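Local coordinates for protein probable glutamine synthetase (Pseudomonas aeruginosa, PDB 4HPP) that belongs to the glutamine synthetase family and, in this model, holds a magnesium ion and glutamic acid in its catalytic domain, at residues A[114-119]-A[348-353]; A[129-134]-A[187-192]; A[170-175]-A[199-204]; A[271-276]-A[401-406]. All coordinates share one frame; numbering follows the deposited sequence.

Interaction 1: residues A[114-119]-A[348-353]; sequences AEVERY and AVLIAG
Glu115 sets CG anti to its backbone N (chi1 177°) and then bends at the next bond (chi2 63°), which swings CD over Ile351 of the facing helix. The carboxylate carbon Glu115 CD comes to 3.4 Å from Ile351 CG1, and Glu115 OE2 lies equally close, 3.4 Å, to Ile351 CA, so an acidic group rests on aliphatic surface and backbone. Its charge is met by two arginines. Within the same helix, Arg118 NE reaches Glu115 OE1 at 2.7 Å in a salt bridge, tilted from the guanidinium plane, and from the facing helix Arg354 NE forms a salt bridge with Glu115 OE2. The segments belong to helices 108-121 and 342-358 of the catalytic domain, which run in broadly the same direction, their local axes 32° apart and 10.1 Å at closest approach. Tyr119, one turn after Glu115, reaches across this gap with its ring. Its hydroxyl donates to the carbonyl of Leu350, OH to O 2.6 Å, arriving in the carbonyl plane on a lone pair. The same OH is also hydrogen-bonded to Trp266 NE1, so this buried hydroxyl is gripped by two partners. Leu350 supplies the apolar half of the meeting. Leu350 CD2 stands over one face of the Tyr119 ring in a CH-pi contact, 3.9 Å from the centroid, while Leu350 CB approaches the ring carbon Tyr119 CE1 at 3.7 Å. The other methyl, Leu350 CD1, faces Val116 CG2 at 4.2 Å. Tyr119 and Leu350 both also touch Val126 of strand 124-137.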
# COMPACT_ATOMS: atom_id res chain seq x y z
N ALA A 114 15.78 -18.97 -50.03
CA ALA A 114 16.30 -19.23 -51.37
C ALA A 114 17.27 -20.39 -51.26
O ALA A 114 17.49 -21.15 -52.22
CB ALA A 114 17.01 -18.01 -51.93
N GLU A 115 17.85 -20.50 -50.08
CA GLU A 115 18.89 -21.47 -49.78
C GLU A 115 18.25 -22.78 -49.46
O GLU A 115 18.73 -23.84 -49.85
CB GLU A 115 19.73 -20.98 -48.59
CG GLU A 115 20.82 -21.94 -48.12
CD GLU A 115 21.85 -22.19 -49.20
OE1 GLU A 115 21.82 -21.43 -50.18
OE2 GLU A 115 22.69 -23.12 -49.05
N VAL A 116 17.13 -22.71 -48.74
CA VAL A 116 16.29 -23.90 -48.57
C VAL A 116 15.74 -24.48 -49.90
O VAL A 116 15.89 -25.68 -50.14
CB VAL A 116 15.19 -23.65 -47.52
CG1 VAL A 116 14.24 -24.85 -47.39
CG2 VAL A 116 15.88 -23.30 -46.19
N GLU A 117 15.17 -23.63 -50.76
CA GLU A 117 14.94 -23.95 -52.18
C GLU A 117 16.11 -24.71 -52.87
O GLU A 117 15.90 -25.83 -53.35
CB GLU A 117 14.55 -22.68 -52.99
CG GLU A 117 14.15 -22.90 -54.48
CD GLU A 117 13.05 -23.96 -54.72
OE1 GLU A 117 12.92 -24.44 -55.88
OE2 GLU A 117 12.31 -24.34 -53.77
N ARG A 118 17.30 -24.10 -52.93
CA ARG A 118 18.53 -24.72 -53.46
C ARG A 118 18.80 -26.06 -52.78
O ARG A 118 19.37 -26.99 -53.39
CB ARG A 118 19.77 -23.83 -53.25
CG ARG A 118 19.73 -22.52 -54.00
CD ARG A 118 21.06 -21.79 -53.96
NE ARG A 118 21.37 -21.01 -52.76
CZ ARG A 118 20.98 -19.75 -52.52
NH1 ARG A 118 20.20 -19.11 -53.36
NH2 ARG A 118 21.36 -19.11 -51.43
N TYR A 119 18.41 -26.15 -51.51
CA TYR A 119 18.43 -27.43 -50.86
C TYR A 119 17.38 -28.37 -51.44
O TYR A 119 17.74 -29.51 -51.80
CB TYR A 119 18.31 -27.30 -49.36
CG TYR A 119 19.64 -27.38 -48.66
CD1 TYR A 119 20.48 -26.25 -48.57
CD2 TYR A 119 20.08 -28.59 -48.07
CE1 TYR A 119 21.70 -26.29 -47.90
CE2 TYR A 119 21.30 -28.64 -47.40
CZ TYR A 119 22.11 -27.48 -47.32
OH TYR A 119 23.35 -27.53 -46.72
N ALA A 348 23.60 -19.02 -43.46
CA ALA A 348 25.07 -19.07 -43.56
C ALA A 348 25.65 -20.49 -43.34
O ALA A 348 26.58 -20.92 -44.06
CB ALA A 348 25.70 -18.08 -42.60
N VAL A 349 25.06 -21.22 -42.40
CA VAL A 349 25.57 -22.53 -42.04
C VAL A 349 25.22 -23.53 -43.15
O VAL A 349 26.07 -24.30 -43.62
CB VAL A 349 25.01 -23.01 -40.66
CG1 VAL A 349 25.28 -24.51 -40.41
CG2 VAL A 349 25.53 -22.12 -39.53
N LEU A 350 23.97 -23.48 -43.59
CA LEU A 350 23.49 -24.44 -44.58
C LEU A 350 24.25 -24.21 -45.87
O LEU A 350 24.43 -25.16 -46.66
CB LEU A 350 21.99 -24.32 -44.81
CG LEU A 350 20.89 -25.04 -43.99
CD1 LEU A 350 19.50 -24.51 -44.40
CD2 LEU A 350 20.92 -26.55 -44.19
N ILE A 351 24.73 -22.97 -46.07
CA ILE A 351 25.49 -22.61 -47.28
C ILE A 351 26.80 -23.39 -47.30
O ILE A 351 27.05 -24.18 -48.23
CB ILE A 351 25.75 -21.08 -47.44
CG1 ILE A 351 24.56 -20.39 -48.13
CG2 ILE A 351 26.92 -20.83 -48.36
CD1 ILE A 351 24.48 -18.90 -47.90
N ALA A 352 27.62 -23.18 -46.26
CA ALA A 352 28.95 -23.75 -46.21
C ALA A 352 28.85 -25.27 -46.28
O ALA A 352 29.70 -25.91 -46.89
CB ALA A 352 29.70 -23.31 -44.97
N GLY A 353 27.81 -25.81 -45.65
CA GLY A 353 27.48 -27.23 -45.73
C GLY A 353 27.23 -27.62 -47.17
O GLY A 353 27.83 -28.58 -47.67

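Interaction 2: residues A[129-134]-A[187-192]; sequences AFEHEF and EVTCRP. With MG (magnesium ion), chain B; GLU (glutamic acid), chain D.
Glu133 and Glu187 hold one magnesium ion between them: Glu133 OE2 is 2.2 Å from the metal and Glu187 OE2 2.5 Å. Glutamic acid adds its own OE2 at 2.0 Å from the magnesium, and Glu180 supplies a further oxygen. The other oxygen of Glu133 is used separately, since OE1 accepts a hydrogen bond from the ligand's N at 2.8 Å and another from Gly234 N. One carboxylate thus spans metal and ligand. The two metal-binding carboxylates are turned 86° against each other, with their stems touching at Glu133 CG and Glu187 CG, 3.7 Å apart. This closeness follows from the sheet: Glu133 and Glu187 form a non-hydrogen-bonded pair of antiparallel strands 124-137 and 185-194, so both side chains leave from the same face of the catalytic domain's curved sheet. Next in line, His132 and Val188 make the hydrogen-bonded pair, although the bond from Val188 N to His132 O is weak at 3.4 Å. Beyond it a water donates to Phe130 O and to Val188 O and is hydrogen-bonded in the ring plane to His132 ND1 at 2.6 Å, linking the two strands through their carbonyl oxygens. On the metal face Glu131 OE2 lies 3.1 Å from Glu187 OE1, two acceptors of like-charged groups and not a hydrogen bond, with the carboxylate planes 68° apart. Glu131 OE1 and His238 NE2 form a weak hydrogen bond, and the Glu131 stem runs beside Thr189, CG against the methyl CG2. On the opposite face, Val188 CG1 meets the edge of the Phe134 ring.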
# COMPACT_ATOMS: atom_id res chain seq x y z
N ALA A 129 16.46 -27.08 -35.22
CA ALA A 129 15.98 -26.54 -33.96
C ALA A 129 17.12 -25.74 -33.28
O ALA A 129 18.28 -26.18 -33.24
CB ALA A 129 15.42 -27.64 -33.07
N PHE A 130 16.78 -24.53 -32.86
CA PHE A 130 17.65 -23.64 -32.08
C PHE A 130 17.37 -23.82 -30.56
O PHE A 130 16.21 -23.82 -30.13
CB PHE A 130 17.37 -22.20 -32.43
CG PHE A 130 17.71 -21.80 -33.82
CD1 PHE A 130 18.86 -21.02 -34.08
CD2 PHE A 130 16.85 -22.11 -34.88
CE1 PHE A 130 19.17 -20.57 -35.37
CE2 PHE A 130 17.15 -21.67 -36.17
CZ PHE A 130 18.31 -20.89 -36.43
N GLU A 131 18.44 -23.98 -29.77
CA GLU A 131 18.32 -24.09 -28.33
C GLU A 131 18.78 -22.75 -27.81
O GLU A 131 19.81 -22.24 -28.28
CB GLU A 131 19.23 -25.19 -27.75
CG GLU A 131 18.87 -26.65 -28.07
CD GLU A 131 19.79 -27.66 -27.33
OE1 GLU A 131 19.43 -28.85 -27.32
OE2 GLU A 131 20.85 -27.29 -26.72
N HIS A 132 18.03 -22.20 -26.86
CA HIS A 132 18.25 -20.87 -26.39
C HIS A 132 18.51 -20.81 -24.92
O HIS A 132 17.78 -21.45 -24.15
CB HIS A 132 17.05 -20.02 -26.72
CG HIS A 132 16.90 -19.70 -28.21
ND1 HIS A 132 15.93 -20.25 -28.99
CD2 HIS A 132 17.58 -18.77 -29.01
CE1 HIS A 132 16.01 -19.73 -30.24
NE2 HIS A 132 17.02 -18.83 -30.24
N GLU A 133 19.56 -20.08 -24.52
CA GLU A 133 19.80 -19.86 -23.11
C GLU A 133 19.66 -18.36 -22.79
O GLU A 133 19.94 -17.49 -23.64
CB GLU A 133 21.15 -20.42 -22.70
CG GLU A 133 21.23 -21.94 -22.65
CD GLU A 133 22.68 -22.43 -22.62
OE1 GLU A 133 23.62 -21.61 -22.85
OE2 GLU A 133 22.89 -23.66 -22.38
N PHE A 134 19.17 -18.05 -21.59
CA PHE A 134 18.95 -16.67 -21.20
C PHE A 134 19.04 -16.48 -19.68
O PHE A 134 18.96 -17.46 -18.88
CB PHE A 134 17.59 -16.18 -21.76
CG PHE A 134 16.38 -16.93 -21.20
CD1 PHE A 134 15.90 -18.11 -21.82
CD2 PHE A 134 15.68 -16.43 -20.09
CE1 PHE A 134 14.82 -18.77 -21.32
CE2 PHE A 134 14.58 -17.11 -19.60
CZ PHE A 134 14.16 -18.28 -20.20
N GLU A 187 17.04 -22.41 -19.85
CA GLU A 187 17.03 -22.84 -21.23
C GLU A 187 15.67 -23.42 -21.58
O GLU A 187 15.08 -24.22 -20.84
CB GLU A 187 18.12 -23.86 -21.47
CG GLU A 187 18.33 -24.17 -22.96
CD GLU A 187 19.32 -25.31 -23.23
OE1 GLU A 187 19.51 -25.69 -24.40
OE2 GLU A 187 19.93 -25.83 -22.29
N VAL A 188 15.16 -22.98 -22.71
CA VAL A 188 14.00 -23.61 -23.28
C VAL A 188 14.31 -24.15 -24.70
O VAL A 188 15.03 -23.51 -25.48
CB VAL A 188 12.77 -22.70 -23.22
CG1 VAL A 188 13.02 -21.36 -23.91
CG2 VAL A 188 11.56 -23.42 -23.83
N THR A 189 13.84 -25.36 -24.98
CA THR A 189 14.09 -26.02 -26.25
C THR A 189 12.71 -26.35 -26.82
O THR A 189 11.69 -26.48 -26.10
CB THR A 189 14.92 -27.32 -26.10
OG1 THR A 189 14.24 -28.19 -25.23
CG2 THR A 189 16.30 -27.13 -25.51
N CYS A 190 12.69 -26.48 -28.13
CA CYS A 190 11.47 -26.80 -28.83
C CYS A 190 11.71 -27.89 -29.84
O CYS A 190 12.85 -28.25 -30.15
CB CYS A 190 10.94 -25.57 -29.54
SG CYS A 190 10.44 -24.26 -28.42
N ARG A 191 10.60 -28.39 -30.40
CA ARG A 191 10.64 -29.42 -31.39
C ARG A 191 11.24 -28.86 -32.69
O ARG A 191 11.04 -27.72 -33.02
CB ARG A 191 9.23 -29.97 -31.54
CG ARG A 191 8.83 -30.89 -30.37
CD ARG A 191 7.46 -31.56 -30.51
NE ARG A 191 6.93 -31.43 -31.88
CZ ARG A 191 7.38 -32.08 -32.97
NH1 ARG A 191 8.40 -32.95 -32.88
NH2 ARG A 191 6.81 -31.85 -34.17
N PRO A 192 11.98 -29.66 -33.46
CA PRO A 192 12.53 -29.11 -34.73
C PRO A 192 11.45 -28.63 -35.73
O PRO A 192 10.30 -29.05 -35.64
CB PRO A 192 13.23 -30.33 -35.33
CG PRO A 192 13.16 -31.44 -34.29
CD PRO A 192 12.00 -31.14 -33.42
MG MG B . 22.43 -25.77 -22.61
N GLU D . 26.22 -21.90 -21.96
CA GLU D . 27.03 -22.66 -23.00
C GLU D . 27.29 -21.91 -24.33
O GLU D . 27.63 -20.74 -24.35
CB GLU D . 26.36 -24.00 -23.31
CG GLU D . 26.45 -24.98 -22.17
CD GLU D . 25.61 -26.19 -22.41
OE1 GLU D . 26.21 -27.26 -22.56
OE2 GLU D . 24.36 -26.07 -22.47
OXT GLU D . 27.16 -22.46 -25.43
O HOH W 1 15.07 -22.40 -27.84

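Interaction 3: residues A[170-175]-A[199-204]; sequences AGTEPE and ADRAVN
Arg201 and Glu173 carry the charged part of this contact. Arg201 NH1 donates to Glu173 OE1 at 2.6 Å (154° at the hydrogen), a salt bridge that takes the anti lone pair of the oxygen; the carboxylate and guanidinium planes stand 75° apart. A bend at chi3 (-72°) places Arg201 NE beside the 170-175 loop. NH1 also bonds to Arg191 O, and Glu173 OE2 forms a salt bridge with Arg191, so this pair is tied to the adjoining strand. Backbone contact comes next: Thr172 O sits over one face of the guanidinium, 3.2 Å from Arg201 CZ, offset toward the rim. A water in the guanidinium plane accepts from Arg201 NE at 3.2 Å and from Asn204 ND2 at 3.1 Å, and donates weakly to Gly171 O. Asn204 OD1 is hydrogen-bonded to Tyr91 and His93. Apolar packing is slight: Thr172 CG2 meets Asn204 CB at 3.7 Å, the two side chains running antiparallel as they pass. Gly171, with positive phi, ends helix 159-169 in a Schellman motif, and the chain then passes helix 196-216 to enter strand 174-179, which pairs with strand 185-194.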
# COMPACT_ATOMS: atom_id res chain seq x y z
N ALA A 170 2.02 -20.03 -29.06
CA ALA A 170 2.62 -19.35 -30.20
C ALA A 170 2.97 -20.36 -31.28
O ALA A 170 3.53 -20.01 -32.30
CB ALA A 170 3.84 -18.62 -29.75
N GLY A 171 2.60 -21.63 -31.08
CA GLY A 171 2.95 -22.66 -32.08
C GLY A 171 4.43 -23.02 -32.17
O GLY A 171 4.89 -23.55 -33.20
N THR A 172 5.19 -22.74 -31.12
CA THR A 172 6.62 -23.12 -31.13
C THR A 172 6.85 -24.64 -30.78
O THR A 172 7.94 -25.19 -30.96
CB THR A 172 7.53 -22.20 -30.27
OG1 THR A 172 7.07 -22.20 -28.90
CG2 THR A 172 7.50 -20.82 -30.79
N GLU A 173 5.83 -25.32 -30.31
CA GLU A 173 6.07 -26.67 -29.75
C GLU A 173 7.16 -26.70 -28.64
O GLU A 173 8.14 -27.45 -28.69
CB GLU A 173 6.38 -27.66 -30.87
CG GLU A 173 5.27 -27.71 -31.93
CD GLU A 173 5.63 -28.63 -33.08
OE1 GLU A 173 6.59 -28.29 -33.85
OE2 GLU A 173 4.95 -29.68 -33.20
N PRO A 174 6.97 -25.89 -27.60
CA PRO A 174 7.94 -26.00 -26.52
C PRO A 174 8.09 -27.49 -26.09
O PRO A 174 7.15 -28.27 -26.19
CB PRO A 174 7.28 -25.17 -25.42
CG PRO A 174 5.80 -25.21 -25.73
CD PRO A 174 5.76 -25.16 -27.21
N GLU A 175 9.25 -27.90 -25.62
CA GLU A 175 9.38 -29.27 -25.18
C GLU A 175 10.20 -29.47 -23.87
O GLU A 175 9.90 -30.37 -23.11
CB GLU A 175 9.93 -30.13 -26.33
CG GLU A 175 11.28 -30.81 -26.12
CD GLU A 175 11.88 -31.38 -27.42
OE1 GLU A 175 13.09 -31.14 -27.73
OE2 GLU A 175 11.11 -32.05 -28.15
N ALA A 199 14.01 -21.15 -38.39
CA ALA A 199 14.43 -19.78 -38.00
C ALA A 199 13.30 -18.87 -37.44
O ALA A 199 13.53 -18.13 -36.46
CB ALA A 199 15.16 -19.09 -39.13
N ASP A 200 12.10 -18.94 -38.01
CA ASP A 200 10.95 -18.22 -37.41
C ASP A 200 10.77 -18.63 -35.95
O ASP A 200 10.57 -17.76 -35.06
CB ASP A 200 9.66 -18.44 -38.18
CG ASP A 200 9.72 -17.90 -39.61
OD1 ASP A 200 8.74 -18.11 -40.35
OD2 ASP A 200 10.75 -17.27 -39.99
N ARG A 201 10.91 -19.93 -35.71
CA ARG A 201 10.80 -20.46 -34.33
C ARG A 201 11.87 -19.80 -33.42
O ARG A 201 11.56 -19.31 -32.32
CB ARG A 201 10.86 -21.98 -34.32
CG ARG A 201 10.56 -22.68 -33.02
CD ARG A 201 10.15 -24.11 -33.33
NE ARG A 201 8.80 -24.14 -33.93
CZ ARG A 201 8.04 -25.21 -34.20
NH1 ARG A 201 8.43 -26.43 -33.95
NH2 ARG A 201 6.85 -25.02 -34.72
N ALA A 202 13.10 -19.72 -33.91
CA ALA A 202 14.14 -19.14 -33.10
C ALA A 202 13.69 -17.72 -32.74
O ALA A 202 13.68 -17.36 -31.58
CB ALA A 202 15.44 -19.15 -33.85
N VAL A 203 13.17 -16.96 -33.71
CA VAL A 203 12.74 -15.57 -33.41
C VAL A 203 11.56 -15.58 -32.40
O VAL A 203 11.61 -14.89 -31.37
CB VAL A 203 12.35 -14.77 -34.68
CG1 VAL A 203 11.63 -13.46 -34.33
CG2 VAL A 203 13.57 -14.52 -35.55
N ASN A 204 10.52 -16.36 -32.71
CA ASN A 204 9.39 -16.54 -31.83
C ASN A 204 9.77 -16.92 -30.40
O ASN A 204 9.25 -16.33 -29.44
CB ASN A 204 8.49 -17.66 -32.33
CG ASN A 204 7.82 -17.34 -33.63
OD1 ASN A 204 7.63 -16.19 -33.99
ND2 ASN A 204 7.43 -18.37 -34.33
O HOH W 2 7.30 -21.42 -34.56

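Interaction 4: residues A[271-276]-A[401-406]; sequences LAHLPA and DEALCA
His273 meets Asp401 through an almost linear hydrogen bond, His273 ND1 to Asp401 OD1 at 2.7 Å with 172° at the hydrogen. The donor uses the syn lone pair of OD1, and the oxygen lies in the imidazole plane. A second, weak bond from ND1 goes to Asp401 OD2 at 2.8 Å; the carboxylate lies nearly coplanar with the ring (planes 26° apart) at its ND1 edge. His273 CE1 touches Ala403 CB at 4.0 Å, again near the ring plane. Pro275 has no N-H to give to the preceding turn, and helix 261-281 is kinked here; Ala276 N bonds to His273 O, three residues back. Ala276 then turns its methyl into the interface, where Ala276 CB lies 3.5 Å from Asp401 OD1 and 3.7 Å from Leu404 CD2. Around them, Ala352 and Leu355 of helix 342-358 pack on His273. In Asp401, CG anti to the backbone N (chi1 -165°) sets the carboxylate between His273 and the helix start, where OD2 accepts from Leu404 N at 3.1 Å, from above its plane. This is the capping bond of Asp401, at the N-cap position of short helix 402-405; the same carboxylate docks it onto helix 261-281.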
# COMPACT_ATOMS: atom_id res chain seq x y z
N LEU A 271 32.92 -27.03 -41.51
CA LEU A 271 34.26 -26.92 -40.88
C LEU A 271 35.22 -26.00 -41.65
O LEU A 271 35.87 -25.16 -41.05
CB LEU A 271 34.90 -28.30 -40.60
CG LEU A 271 34.14 -29.10 -39.52
CD1 LEU A 271 34.98 -30.16 -38.86
CD2 LEU A 271 33.57 -28.22 -38.41
N ALA A 272 35.30 -26.13 -42.97
CA ALA A 272 36.30 -25.38 -43.74
C ALA A 272 35.99 -23.90 -43.73
O ALA A 272 36.91 -23.06 -43.73
CB ALA A 272 36.36 -25.91 -45.14
N HIS A 273 34.69 -23.60 -43.67
CA HIS A 273 34.22 -22.22 -43.62
C HIS A 273 33.97 -21.65 -42.26
O HIS A 273 33.72 -20.45 -42.15
CB HIS A 273 32.98 -22.06 -44.48
CG HIS A 273 33.23 -22.32 -45.95
ND1 HIS A 273 33.90 -21.45 -46.74
CD2 HIS A 273 32.92 -23.42 -46.75
CE1 HIS A 273 33.99 -21.95 -47.98
NE2 HIS A 273 33.38 -23.15 -47.98
N LEU A 274 34.03 -22.45 -41.21
CA LEU A 274 33.73 -21.88 -39.87
C LEU A 274 34.36 -20.52 -39.53
O LEU A 274 33.67 -19.70 -38.92
CB LEU A 274 33.96 -22.88 -38.70
CG LEU A 274 32.65 -23.35 -38.03
CD1 LEU A 274 32.89 -24.50 -37.09
CD2 LEU A 274 31.98 -22.19 -37.29
N PRO A 275 35.66 -20.29 -39.87
CA PRO A 275 36.15 -18.97 -39.39
C PRO A 275 35.37 -17.81 -39.99
O PRO A 275 35.30 -16.75 -39.38
CB PRO A 275 37.67 -18.94 -39.75
CG PRO A 275 38.04 -20.38 -39.86
CD PRO A 275 36.78 -21.16 -40.28
N ALA A 276 34.76 -18.01 -41.16
CA ALA A 276 33.90 -17.00 -41.77
C ALA A 276 32.51 -17.01 -41.14
O ALA A 276 31.87 -15.94 -40.95
CB ALA A 276 33.79 -17.23 -43.29
N ASP A 401 36.98 -15.35 -47.80
CA ASP A 401 36.34 -16.61 -48.12
C ASP A 401 35.43 -16.29 -49.29
O ASP A 401 34.19 -16.25 -49.14
CB ASP A 401 35.53 -17.08 -46.89
CG ASP A 401 35.09 -18.56 -46.95
OD1 ASP A 401 35.08 -19.21 -45.87
OD2 ASP A 401 34.74 -19.06 -48.04
N GLU A 402 36.02 -16.05 -50.45
CA GLU A 402 35.23 -15.72 -51.64
C GLU A 402 34.28 -16.84 -52.00
O GLU A 402 33.22 -16.58 -52.59
CB GLU A 402 36.10 -15.38 -52.84
CG GLU A 402 36.93 -14.13 -52.68
CD GLU A 402 38.34 -14.38 -53.16
OE1 GLU A 402 38.74 -13.73 -54.15
OE2 GLU A 402 39.00 -15.26 -52.55
N ALA A 403 34.64 -18.09 -51.68
CA ALA A 403 33.70 -19.15 -52.02
C ALA A 403 32.33 -18.88 -51.33
O ALA A 403 31.26 -18.94 -51.98
CB ALA A 403 34.25 -20.51 -51.66
N LEU A 404 32.37 -18.53 -50.04
CA LEU A 404 31.14 -18.32 -49.26
C LEU A 404 30.43 -17.01 -49.66
O LEU A 404 29.23 -17.02 -49.98
CB LEU A 404 31.42 -18.39 -47.76
CG LEU A 404 30.25 -18.18 -46.77
CD1 LEU A 404 29.50 -19.47 -46.54
CD2 LEU A 404 30.77 -17.67 -45.44
N CYS A 405 31.20 -15.91 -49.67
CA CYS A 405 30.70 -14.60 -50.03
C CYS A 405 29.92 -14.68 -51.29
O CYS A 405 28.87 -14.05 -51.41
CB CYS A 405 31.82 -13.61 -50.24
SG CYS A 405 32.53 -13.22 -48.66
N ALA A 406 30.42 -15.45 -52.22
CA ALA A 406 29.78 -15.52 -53.51
C ALA A 406 28.36 -16.07 -53.43
O ALA A 406 27.56 -15.81 -54.32
CB ALA A 406 30.62 -16.34 -54.48

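Overall arrangement
All four interactions lie in the catalytic domain and form two groups. Interactions 2 and 3 have centres about 8 Å apart and are joined through neighbouring strands 185-194 (interaction 2) and 174-179 (interaction 3); their segments alternate along the chain and join through the Arg191–Glu173 salt bridge, so the metal-bearing strands are tied to helix 196-216. Interactions 1 and 4, centres about 13 Å apart, also alternate and meet where Ile351 and Ala352 pack on Leu404 and His273, so helices 108-121, 342-358, 261-281 and 402-405 pack in one cluster. Interactions 2 and 3 are nested within the loop closed by interaction 1, whose helix 108-121 leads directly into strand 124-137. Interactions 3 and 4, about 29 Å apart between centres, flank the chain's centre on opposite sides.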